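Local coordinates for protein apoptosis regulator Bcl-2 homolog (Murid herpesvirus 4, PDB 4MI8) that helps murid herpesvirus 4 persist by protecting infected cells from apoptosis and, by binding host Beclin 1, blocking starvation-induced autophagy, at residues Y10-I15 with C119-F124; S3-G8 with E126-N131; Q47-H52 with F92-R97; V39-T44 with N131-E136. All coordinates share one frame; numbering follows the deposited sequence.

Contact 1. Residues Y10-I15 with C119-F124; sequences YWATLI and CMTHFF
The antiparallel pairing of the first and last long helices of the Bcl-2-like bundle, 8-23 and 111-126, is built here around Trp11, Ile15 and Phe124. The two short segments run at 150° to each other, their axes 9.9 Å apart at closest approach. Phe124, with CG anti to its backbone N (chi1 -171°), sends its ring across to lie over one face of the indole, while CD2 of Leu14 lies nearer the rim of the opposite face. The centroids of the phenyl and the six-membered indole ring are 4.3 Å apart and the planes are inclined to each other by 32°; some carbons of this pair are modelled too close, so its finer detail is doubtful. Ile15 adds a CH-pi contact: its CD1 sits over the Phe124 ring, 4.2 Å from the centroid. In this helical fold such apolar residues form the inside of the bundle, and Phe93 of the central helix 86-103 touches both Trp11 and Ile15. Toward the outer side the chemistry changes. Thr121 CG2 packs on Ala12 CB at 4.0 Å, and Ile15 CG2 approaches Thr121 OG1 at 3.7 Å. A water donates to Ala12 O at 2.7 Å and to Thr121 OG1 at 2.9 Å, bridging the helices, while that same hydroxyl also hydrogen-bonds Asn117 O one turn back in its own helix.

Contact 2. Residues S3-G8 with E126-N131; sequences SHKKSG and ENNLMN
Met130 meets Lys5, Lys6 and Gly8 where the irregular N-terminal segment that leads into helix 8-23 passes the turn that follows helix 111-126. Its CB lies 3.5 Å from the carbonyl oxygen Lys6 O. The first torsion holds CG between the backbone N and the carbonyl carbon (chi1 35°), a crowded position, and there CG has the ammonium NZ of Lys5 at 4.1 Å. Beyond it the chain bends, and SD comes to 3.9 Å from Gly8 CA, beside the first residue of helix 8-23. The CE methyl is directed toward Phe124 of helix 111-126, though modelled too close to Phe124 O to be relied on. Ser7 is the N-cap of helix 8-23, its OG bonded to Tyr10 N, and Asn128, with positive phi, closes helix 111-126 in a Schellman motif. Lys5 lies obliquely across Met130, its CD 4.0 Å from Met130 O. One water accepts from Lys6 N at 3.1 Å and donates to Met130 O at a modelled 2.5 Å, a doubtfully short length. With a thioether and methylenes against backbone atoms and the flank of Lys5, and water as the polar link, the contact depends on fit more than on directed bonds.

Contact 3. Residues Q47-H52 with F92-R97; sequences QEFRRH and FFDVGR
The guanidinium of Arg97 is sandwiched: Arg50 NH2 lies 3.2 Å above one face and Gln47 CG 3.7 Å above the opposite one, each displaced toward the rim. Arg50 in turn has Arg97 NH2 over one face and the Asp94 carboxylate at its edge. The two guanidiniums stack with their centres 4.1 Å apart and planes at 30°. This Arg50-Asp94-Arg97 salt-bridge network ties helix 33-56 to helix 86-103 of the Bcl-2-like fold, where the segments cross nearly perpendicularly, close to the groove that holds the Beclin 1 BH3 peptide; Phe49 and Val95 both touch the peptide. Stacking of like charges is probably made tolerable by the carboxylate they share. Arg50 bends at both chi2 and chi3, the latter (65°) setting NE for a side-on grip: NE donates to the syn side of Asp94 OD2 at 2.6 Å, nearly straight at 163°. The second nitrogen, Arg50 NH2, reaches Asp94 OD1 at 2.8 Å from above the carboxylate plane. Asp94 OD2 also bonds Tyr61 OH and has Phe49 CD1 at 3.6 Å. Arg97 NH2 completes the network, reaching Asp94 OD1 at 3.0 Å from the face opposite to that used by Arg50 NH2.

Contact 4. Residues V39-T44 with N131-E136; sequences VSKIIT and NHFPLE
Ile42 and Lys41 of helix 33-56 face Phe133 and Leu135 of the chain that follows helix 111-126, and the packing grades from an apolar inner part to a looser, polar outer one. On the inner side, Ile42 CG1 approaches Phe133 CZ at 4.4 Å, obliquely to the ring, and CD2 of Leu135 lies at the edge of that same ring, in its plane. Trp11 of helix 8-23 extends this group, meeting Phe133 with the planes at about 90° and also touching Leu135. Lys41 marks the transition. Its CG is anti to the backbone N (chi1 158°) and the chain is extended beyond it, carrying its methylenes obliquely past Leu135: CD is 4.1 Å from Leu135 CD2, and CE is 4.3 Å from Phe133 CE1. The ammonium is carried past them to the outer side, where the nearest oxygen across the contact, Pro134 O, is 4.0 Å from NZ. Glu136 OE2, 5.0 Å from Lys41 NZ, offers an opposite charge at a distance, but this side chain is poorly ordered, so any attraction is probably diffuse. With 168 Å² buried in total, the contact is modest: in this construct the irregular segment after helix 111-126 packs back against one end of the all-helical Bcl-2-like bundle, its aromatic residue inserted among the core helices.

Contacts 1, 2 and 4 cluster at one end of the bundle, their centres 10 to 12 Å from one another, and Trp11 is their common element: CZ3 also reaches Phe93 CZ of helix 86-103 at 3.6 Å, while Phe133, Leu135 and Met130 also touch the indole. Contacts 2 and 4 are joined by both chain ends, His4 N probably bonding Leu135 O at 2.9 Å, and they share Asn131. Contact 3 lies apart, its centre about 16 Å from that of contact 1 and across the centre of the chain, beside the Beclin 1 peptide groove. Contacts 3 and 4 both use helix 33-56, and Phe93 CG of the 92-97 segment touches Ile42 CG2 at 3.6 Å.

Contact 1. Residues Y10-I15 with C119-F124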
# COMPACT_ATOMS: atom_id res chain seq x y z
N TYR A 10 8.95 -9.50 9.90
CA TYR A 10 8.20 -8.42 10.53
C TYR A 10 7.22 -7.75 9.55
O TYR A 10 6.05 -7.46 9.89
CB TYR A 10 9.12 -7.39 11.15
CG TYR A 10 8.33 -6.37 11.87
CD1 TYR A 10 7.56 -6.73 12.99
CD2 TYR A 10 8.25 -5.08 11.40
CE1 TYR A 10 6.76 -5.80 13.63
CE2 TYR A 10 7.47 -4.14 12.04
CZ TYR A 10 6.72 -4.50 13.15
OH TYR A 10 5.95 -3.56 13.78
N TRP A 11 7.68 -7.54 8.32
CA TRP A 11 6.92 -6.85 7.34
C TRP A 11 5.75 -7.63 6.87
O TRP A 11 4.71 -7.02 6.61
CB TRP A 11 7.81 -6.48 6.18
CG TRP A 11 8.43 -5.11 6.34
CD1 TRP A 11 9.73 -4.81 6.73
CD2 TRP A 11 7.75 -3.80 6.16
NE1 TRP A 11 9.92 -3.43 6.79
CE2 TRP A 11 8.77 -2.77 6.44
CE3 TRP A 11 6.46 -3.40 5.75
CZ2 TRP A 11 8.49 -1.40 6.32
CZ3 TRP A 11 6.18 -2.02 5.66
CH2 TRP A 11 7.17 -1.05 5.94
N ALA A 12 5.87 -8.97 6.78
CA ALA A 12 4.74 -9.84 6.47
C ALA A 12 3.64 -9.66 7.51
O ALA A 12 2.46 -9.59 7.18
CB ALA A 12 5.17 -11.34 6.43
N THR A 13 4.02 -9.62 8.77
CA THR A 13 3.06 -9.35 9.86
C THR A 13 2.38 -7.97 9.70
O THR A 13 1.14 -7.81 9.83
CB THR A 13 3.81 -9.41 11.21
OG1 THR A 13 4.15 -10.77 11.43
CG2 THR A 13 2.96 -8.94 12.40
N LEU A 14 3.22 -6.98 9.40
CA LEU A 14 2.80 -5.60 9.37
C LEU A 14 1.85 -5.41 8.18
O LEU A 14 0.80 -4.73 8.30
CB LEU A 14 4.08 -4.75 9.18
CG LEU A 14 3.81 -3.27 9.13
CD1 LEU A 14 2.79 -2.89 10.24
CD2 LEU A 14 5.17 -2.50 9.19
N ILE A 15 2.17 -6.02 7.04
CA ILE A 15 1.27 -5.90 5.90
C ILE A 15 -0.14 -6.47 6.15
O ILE A 15 -1.23 -5.88 5.73
CB ILE A 15 1.93 -6.50 4.63
CG1 ILE A 15 3.11 -5.60 4.16
CG2 ILE A 15 0.91 -6.56 3.50
CD1 ILE A 15 4.22 -6.31 3.43
N CYS A 119 -0.07 -11.41 -2.61
CA CYS A 119 0.47 -10.60 -3.69
C CYS A 119 1.32 -9.43 -3.12
O CYS A 119 2.55 -9.32 -3.46
CB CYS A 119 -0.68 -10.05 -4.56
SG CYS A 119 -0.14 -8.80 -5.77
N MET A 120 0.71 -8.62 -2.22
CA MET A 120 1.48 -7.46 -1.68
C MET A 120 2.67 -7.95 -0.90
O MET A 120 3.75 -7.39 -1.03
CB MET A 120 0.63 -6.51 -0.81
CG MET A 120 -0.35 -5.69 -1.63
SD MET A 120 -1.37 -4.65 -0.54
CE MET A 120 -0.11 -3.47 -0.03
N THR A 121 2.47 -8.99 -0.10
CA THR A 121 3.55 -9.54 0.72
C THR A 121 4.64 -10.18 -0.14
O THR A 121 5.82 -10.12 0.19
CB THR A 121 3.02 -10.59 1.72
OG1 THR A 121 2.01 -10.00 2.54
CG2 THR A 121 4.15 -11.10 2.60
N HIS A 122 4.23 -10.80 -1.25
CA HIS A 122 5.17 -11.46 -2.14
C HIS A 122 5.95 -10.48 -2.95
O HIS A 122 7.09 -10.76 -3.38
CB HIS A 122 4.43 -12.44 -3.05
CG HIS A 122 3.80 -13.60 -2.33
ND1 HIS A 122 2.77 -14.30 -2.84
CD2 HIS A 122 4.10 -14.18 -1.10
CE1 HIS A 122 2.42 -15.27 -1.97
NE2 HIS A 122 3.24 -15.20 -0.91
N PHE A 123 5.36 -9.31 -3.18
CA PHE A 123 5.99 -8.30 -3.95
C PHE A 123 6.91 -7.50 -3.05
O PHE A 123 8.04 -7.22 -3.43
CB PHE A 123 4.95 -7.42 -4.65
CG PHE A 123 5.56 -6.43 -5.58
CD1 PHE A 123 6.25 -5.33 -5.07
CD2 PHE A 123 5.53 -6.65 -6.98
CE1 PHE A 123 6.89 -4.41 -5.92
CE2 PHE A 123 6.13 -5.72 -7.83
CZ PHE A 123 6.80 -4.59 -7.31
N PHE A 124 6.41 -7.09 -1.87
CA PHE A 124 7.23 -6.29 -0.96
C PHE A 124 8.55 -7.07 -0.71
O PHE A 124 9.65 -6.51 -0.84
CB PHE A 124 6.48 -6.10 0.35
CG PHE A 124 7.10 -5.12 1.28
CD1 PHE A 124 8.12 -5.48 2.13
CD2 PHE A 124 6.60 -3.80 1.32
CE1 PHE A 124 8.67 -4.56 3.02
CE2 PHE A 124 7.12 -2.87 2.18
CZ PHE A 124 8.14 -3.25 3.04
O HOH W 1 1.69 -11.21 5.11

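Contact 2. Residues S3-G8 with E126-N131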
# COMPACT_ATOMS: atom_id res chain seq x y z
N SER A 3 15.27 4.64 14.32
CA SER A 3 14.60 3.91 13.20
C SER A 3 15.60 3.21 12.28
O SER A 3 16.66 3.76 11.98
CB SER A 3 13.80 4.89 12.36
OG SER A 3 14.50 5.13 11.16
N HIS A 4 15.24 2.00 11.81
CA HIS A 4 16.09 1.19 10.91
C HIS A 4 15.29 0.19 10.11
O HIS A 4 14.09 -0.01 10.34
CB HIS A 4 17.15 0.40 11.69
CG HIS A 4 17.61 1.04 12.98
ND1 HIS A 4 18.88 0.94 13.43
CD2 HIS A 4 16.92 1.81 13.93
CE1 HIS A 4 19.00 1.60 14.60
NE2 HIS A 4 17.80 2.13 14.90
N LYS A 5 15.97 -0.51 9.21
CA LYS A 5 15.39 -1.55 8.39
C LYS A 5 14.80 -2.67 9.23
O LYS A 5 15.39 -3.10 10.19
CB LYS A 5 16.46 -2.09 7.43
CG LYS A 5 16.46 -3.60 7.11
CD LYS A 5 16.56 -3.91 5.63
CE LYS A 5 17.41 -5.14 5.38
NZ LYS A 5 16.66 -6.33 4.93
N LYS A 6 13.64 -3.18 8.83
CA LYS A 6 13.07 -4.33 9.50
C LYS A 6 13.01 -5.54 8.60
O LYS A 6 13.18 -5.45 7.41
CB LYS A 6 11.69 -4.01 10.07
CG LYS A 6 11.68 -2.86 11.05
CD LYS A 6 12.12 -3.27 12.43
CE LYS A 6 12.21 -2.06 13.33
NZ LYS A 6 13.29 -2.10 14.35
N SER A 7 12.78 -6.68 9.19
CA SER A 7 12.87 -7.94 8.49
C SER A 7 11.66 -8.21 7.66
O SER A 7 10.62 -7.68 7.90
CB SER A 7 13.05 -9.06 9.48
OG SER A 7 11.84 -9.40 10.08
N GLY A 8 11.83 -9.09 6.68
CA GLY A 8 10.74 -9.57 5.89
C GLY A 8 9.71 -10.23 6.75
O GLY A 8 8.54 -10.17 6.47
N GLU A 126 9.89 -10.04 -2.33
CA GLU A 126 10.67 -10.41 -3.52
C GLU A 126 11.41 -9.20 -4.06
O GLU A 126 12.54 -9.35 -4.52
CB GLU A 126 9.82 -11.09 -4.60
CG GLU A 126 9.73 -12.61 -4.42
CD GLU A 126 8.30 -13.18 -4.42
OE1 GLU A 126 7.52 -12.83 -5.35
OE2 GLU A 126 7.92 -13.99 -3.51
N ASN A 127 10.83 -8.00 -3.94
CA ASN A 127 11.51 -6.78 -4.39
C ASN A 127 12.37 -6.11 -3.35
O ASN A 127 12.91 -5.04 -3.58
CB ASN A 127 10.53 -5.77 -5.03
CG ASN A 127 10.06 -6.23 -6.40
OD1 ASN A 127 10.62 -5.81 -7.44
ND2 ASN A 127 9.10 -7.17 -6.41
N ASN A 128 12.51 -6.73 -2.20
CA ASN A 128 13.26 -6.10 -1.12
C ASN A 128 12.82 -4.66 -0.83
O ASN A 128 13.63 -3.79 -0.63
CB ASN A 128 14.76 -6.19 -1.42
CG ASN A 128 15.63 -5.90 -0.21
OD1 ASN A 128 15.23 -6.09 0.94
ND2 ASN A 128 16.84 -5.42 -0.47
N LEU A 129 11.52 -4.41 -0.82
CA LEU A 129 11.02 -3.06 -0.39
C LEU A 129 11.41 -2.64 1.03
O LEU A 129 11.44 -1.45 1.33
CB LEU A 129 9.51 -2.90 -0.60
CG LEU A 129 9.23 -2.95 -2.11
CD1 LEU A 129 7.81 -2.49 -2.36
CD2 LEU A 129 10.22 -2.13 -2.97
N MET A 130 11.68 -3.62 1.89
CA MET A 130 12.09 -3.33 3.29
C MET A 130 13.33 -2.50 3.27
O MET A 130 13.53 -1.69 4.17
CB MET A 130 12.39 -4.60 4.09
CG MET A 130 13.02 -5.69 3.27
SD MET A 130 11.84 -7.03 3.12
CE MET A 130 11.23 -7.01 1.43
N ASN A 131 14.13 -2.70 2.20
CA ASN A 131 15.34 -1.92 1.94
C ASN A 131 15.20 -0.38 1.90
O ASN A 131 16.17 0.32 2.16
CB ASN A 131 15.96 -2.36 0.62
CG ASN A 131 17.44 -2.62 0.72
OD1 ASN A 131 18.28 -2.11 -0.07
ND2 ASN A 131 17.80 -3.44 1.70
O HOH W 2 12.26 -1.97 6.33

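Contact 3. Residues Q47-H52 with F92-R97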
# COMPACT_ATOMS: atom_id res chain seq x y z
N GLN A 47 -2.81 8.29 3.46
CA GLN A 47 -3.80 9.35 3.41
C GLN A 47 -3.19 10.62 2.90
O GLN A 47 -3.82 11.34 2.13
CB GLN A 47 -4.45 9.52 4.78
CG GLN A 47 -5.44 8.37 5.11
CD GLN A 47 -5.87 8.38 6.56
OE1 GLN A 47 -5.08 8.75 7.44
NE2 GLN A 47 -7.12 7.94 6.86
N GLU A 48 -1.96 10.89 3.27
CA GLU A 48 -1.27 12.07 2.77
C GLU A 48 -1.01 11.95 1.27
O GLU A 48 -1.20 12.90 0.48
CB GLU A 48 0.09 12.19 3.43
CG GLU A 48 0.09 12.88 4.74
CD GLU A 48 -0.51 14.29 4.62
OE1 GLU A 48 0.09 15.15 3.94
OE2 GLU A 48 -1.60 14.56 5.21
N PHE A 49 -0.57 10.75 0.86
CA PHE A 49 -0.29 10.50 -0.56
C PHE A 49 -1.62 10.64 -1.38
O PHE A 49 -1.66 11.27 -2.42
CB PHE A 49 0.23 9.10 -0.67
CG PHE A 49 0.52 8.65 -2.08
CD1 PHE A 49 -0.53 8.15 -2.91
CD2 PHE A 49 1.88 8.60 -2.57
CE1 PHE A 49 -0.23 7.69 -4.20
CE2 PHE A 49 2.14 8.13 -3.86
CZ PHE A 49 1.10 7.69 -4.69
N ARG A 50 -2.70 10.09 -0.89
CA ARG A 50 -4.04 10.25 -1.54
C ARG A 50 -4.52 11.69 -1.64
O ARG A 50 -5.12 12.05 -2.65
CB ARG A 50 -5.09 9.41 -0.80
CG ARG A 50 -6.42 9.34 -1.56
CD ARG A 50 -6.33 8.34 -2.73
NE ARG A 50 -6.14 6.94 -2.24
CZ ARG A 50 -7.13 6.17 -1.80
NH1 ARG A 50 -8.40 6.63 -1.91
NH2 ARG A 50 -6.91 4.91 -1.33
N ARG A 51 -4.22 12.55 -0.65
CA ARG A 51 -4.61 13.96 -0.73
C ARG A 51 -3.88 14.65 -1.89
O ARG A 51 -4.45 15.45 -2.60
CB ARG A 51 -4.25 14.73 0.51
CG ARG A 51 -5.20 14.63 1.66
CD ARG A 51 -4.69 15.48 2.84
NE ARG A 51 -4.84 16.93 2.60
CZ ARG A 51 -5.96 17.62 2.82
NH1 ARG A 51 -7.04 16.99 3.27
NH2 ARG A 51 -6.00 18.94 2.60
N HIS A 52 -2.63 14.31 -2.11
CA HIS A 52 -1.95 14.91 -3.29
C HIS A 52 -2.51 14.38 -4.59
O HIS A 52 -2.69 15.13 -5.53
CB HIS A 52 -0.45 14.59 -3.27
CG HIS A 52 0.28 15.21 -2.12
ND1 HIS A 52 0.57 16.54 -2.07
CD2 HIS A 52 0.86 14.65 -1.01
CE1 HIS A 52 1.24 16.81 -0.94
NE2 HIS A 52 1.41 15.67 -0.28
N PHE A 92 2.29 2.14 -3.20
CA PHE A 92 2.01 0.70 -3.18
C PHE A 92 0.97 0.39 -2.06
O PHE A 92 -0.04 -0.35 -2.24
CB PHE A 92 3.38 0.01 -2.98
CG PHE A 92 3.32 -1.42 -2.46
CD1 PHE A 92 3.30 -1.66 -1.10
CD2 PHE A 92 3.50 -2.52 -3.33
CE1 PHE A 92 3.40 -2.97 -0.61
CE2 PHE A 92 3.57 -3.84 -2.85
CZ PHE A 92 3.52 -4.06 -1.47
N PHE A 93 1.22 0.94 -0.89
CA PHE A 93 0.28 0.65 0.18
C PHE A 93 -1.04 1.32 -0.09
O PHE A 93 -2.06 0.81 0.37
CB PHE A 93 0.84 1.07 1.55
CG PHE A 93 1.76 0.03 2.17
CD1 PHE A 93 1.22 -1.17 2.68
CD2 PHE A 93 3.18 0.21 2.20
CE1 PHE A 93 2.06 -2.15 3.21
CE2 PHE A 93 4.05 -0.82 2.73
CZ PHE A 93 3.50 -1.97 3.22
N ASP A 94 -1.05 2.49 -0.74
CA ASP A 94 -2.37 3.19 -0.92
C ASP A 94 -3.14 2.47 -1.96
O ASP A 94 -4.40 2.49 -1.97
CB ASP A 94 -2.16 4.62 -1.45
CG ASP A 94 -3.42 5.45 -1.36
OD1 ASP A 94 -4.24 5.21 -0.43
OD2 ASP A 94 -3.61 6.41 -2.18
N VAL A 95 -2.43 1.89 -2.95
CA VAL A 95 -3.18 1.00 -3.88
C VAL A 95 -3.85 -0.15 -3.15
O VAL A 95 -5.08 -0.44 -3.36
CB VAL A 95 -2.30 0.50 -5.02
CG1 VAL A 95 -3.01 -0.64 -5.74
CG2 VAL A 95 -1.86 1.72 -5.90
N GLY A 96 -3.09 -0.82 -2.26
CA GLY A 96 -3.68 -1.94 -1.47
C GLY A 96 -4.82 -1.42 -0.57
O GLY A 96 -5.81 -2.13 -0.35
N ARG A 97 -4.69 -0.21 -0.02
CA ARG A 97 -5.75 0.34 0.80
C ARG A 97 -7.00 0.61 -0.01
O ARG A 97 -8.10 0.37 0.49
CB ARG A 97 -5.33 1.64 1.47
CG ARG A 97 -6.42 2.25 2.34
CD ARG A 97 -5.98 3.51 3.15
NE ARG A 97 -5.63 4.63 2.28
CZ ARG A 97 -6.37 5.76 2.19
NH1 ARG A 97 -7.44 5.95 2.94
NH2 ARG A 97 -5.99 6.76 1.42

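Contact 4. Residues V39-T44 with N131-E136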
# COMPACT_ATOMS: atom_id res chain seq x y z
N VAL A 39 1.30 0.26 11.71
CA VAL A 39 0.10 0.25 10.89
C VAL A 39 -0.42 1.68 10.71
O VAL A 39 -0.60 2.12 9.58
CB VAL A 39 -0.97 -0.67 11.44
CG1 VAL A 39 -2.30 -0.31 10.80
CG2 VAL A 39 -0.62 -2.14 11.16
N SER A 40 -0.60 2.42 11.81
CA SER A 40 -1.13 3.76 11.78
C SER A 40 -0.18 4.68 11.01
O SER A 40 -0.59 5.62 10.26
CB SER A 40 -1.34 4.24 13.24
OG SER A 40 -1.73 5.66 13.17
N LYS A 41 1.12 4.41 11.14
CA LYS A 41 2.04 5.23 10.44
C LYS A 41 1.82 5.06 8.90
O LYS A 41 1.75 6.04 8.14
CB LYS A 41 3.43 4.85 10.79
CG LYS A 41 4.41 5.27 9.72
CD LYS A 41 5.79 4.93 10.25
CE LYS A 41 6.83 5.46 9.27
NZ LYS A 41 8.15 5.67 9.89
N ILE A 42 1.65 3.83 8.45
CA ILE A 42 1.48 3.59 7.02
C ILE A 42 0.12 4.09 6.57
O ILE A 42 0.05 4.70 5.52
CB ILE A 42 1.65 2.12 6.72
CG1 ILE A 42 3.12 1.75 6.99
CG2 ILE A 42 1.30 1.82 5.21
CD1 ILE A 42 3.19 0.23 7.09
N ILE A 43 -0.95 3.91 7.34
CA ILE A 43 -2.24 4.43 6.88
C ILE A 43 -2.13 5.96 6.76
O ILE A 43 -2.57 6.52 5.75
CB ILE A 43 -3.38 4.14 7.84
CG1 ILE A 43 -3.66 2.65 7.92
CG2 ILE A 43 -4.61 4.97 7.42
CD1 ILE A 43 -4.61 2.22 9.03
N THR A 44 -1.51 6.62 7.74
CA THR A 44 -1.36 8.12 7.68
C THR A 44 -0.54 8.55 6.42
O THR A 44 -0.93 9.46 5.72
CB THR A 44 -0.63 8.61 8.91
OG1 THR A 44 -1.38 8.24 10.04
CG2 THR A 44 -0.42 10.01 8.90
N ASN A 131 14.13 -2.70 2.20
CA ASN A 131 15.34 -1.92 1.94
C ASN A 131 15.20 -0.38 1.90
O ASN A 131 16.17 0.32 2.16
CB ASN A 131 15.96 -2.36 0.62
CG ASN A 131 17.44 -2.62 0.72
OD1 ASN A 131 18.28 -2.11 -0.07
ND2 ASN A 131 17.80 -3.44 1.70
N HIS A 132 14.02 0.13 1.57
CA HIS A 132 13.83 1.55 1.37
C HIS A 132 12.78 2.18 2.26
O HIS A 132 12.08 3.09 1.84
CB HIS A 132 13.45 1.76 -0.06
CG HIS A 132 14.58 1.64 -1.02
ND1 HIS A 132 14.85 0.51 -1.66
CD2 HIS A 132 15.52 2.56 -1.44
CE1 HIS A 132 15.90 0.69 -2.45
NE2 HIS A 132 16.30 1.95 -2.32
N PHE A 133 12.67 1.72 3.48
CA PHE A 133 11.57 2.13 4.32
C PHE A 133 11.83 1.72 5.74
O PHE A 133 11.36 0.69 6.16
CB PHE A 133 10.28 1.48 3.82
CG PHE A 133 9.04 2.16 4.30
CD1 PHE A 133 8.69 2.13 5.62
CD2 PHE A 133 8.24 2.84 3.43
CE1 PHE A 133 7.58 2.77 6.06
CE2 PHE A 133 7.11 3.48 3.86
CZ PHE A 133 6.78 3.45 5.18
N PRO A 134 12.56 2.51 6.50
CA PRO A 134 12.87 2.02 7.84
C PRO A 134 11.75 2.31 8.79
O PRO A 134 10.92 3.12 8.47
CB PRO A 134 14.08 2.84 8.27
CG PRO A 134 14.46 3.69 7.13
CD PRO A 134 13.20 3.90 6.41
N LEU A 135 11.74 1.67 9.94
CA LEU A 135 10.67 1.87 10.95
C LEU A 135 11.25 2.14 12.34
O LEU A 135 12.43 1.87 12.58
CB LEU A 135 9.75 0.65 10.98
CG LEU A 135 8.96 0.36 9.71
CD1 LEU A 135 8.38 -1.04 9.79
CD2 LEU A 135 7.87 1.42 9.57
N GLU A 136 10.40 2.61 13.23
CA GLU A 136 10.78 3.04 14.55
C GLU A 136 11.36 1.96 15.41
O GLU A 136 10.91 0.83 15.43
CB GLU A 136 9.58 3.65 15.26
CG GLU A 136 9.94 4.82 16.16
CD GLU A 136 9.72 6.18 15.53
OE1 GLU A 136 9.08 7.03 16.16
OE2 GLU A 136 10.20 6.42 14.40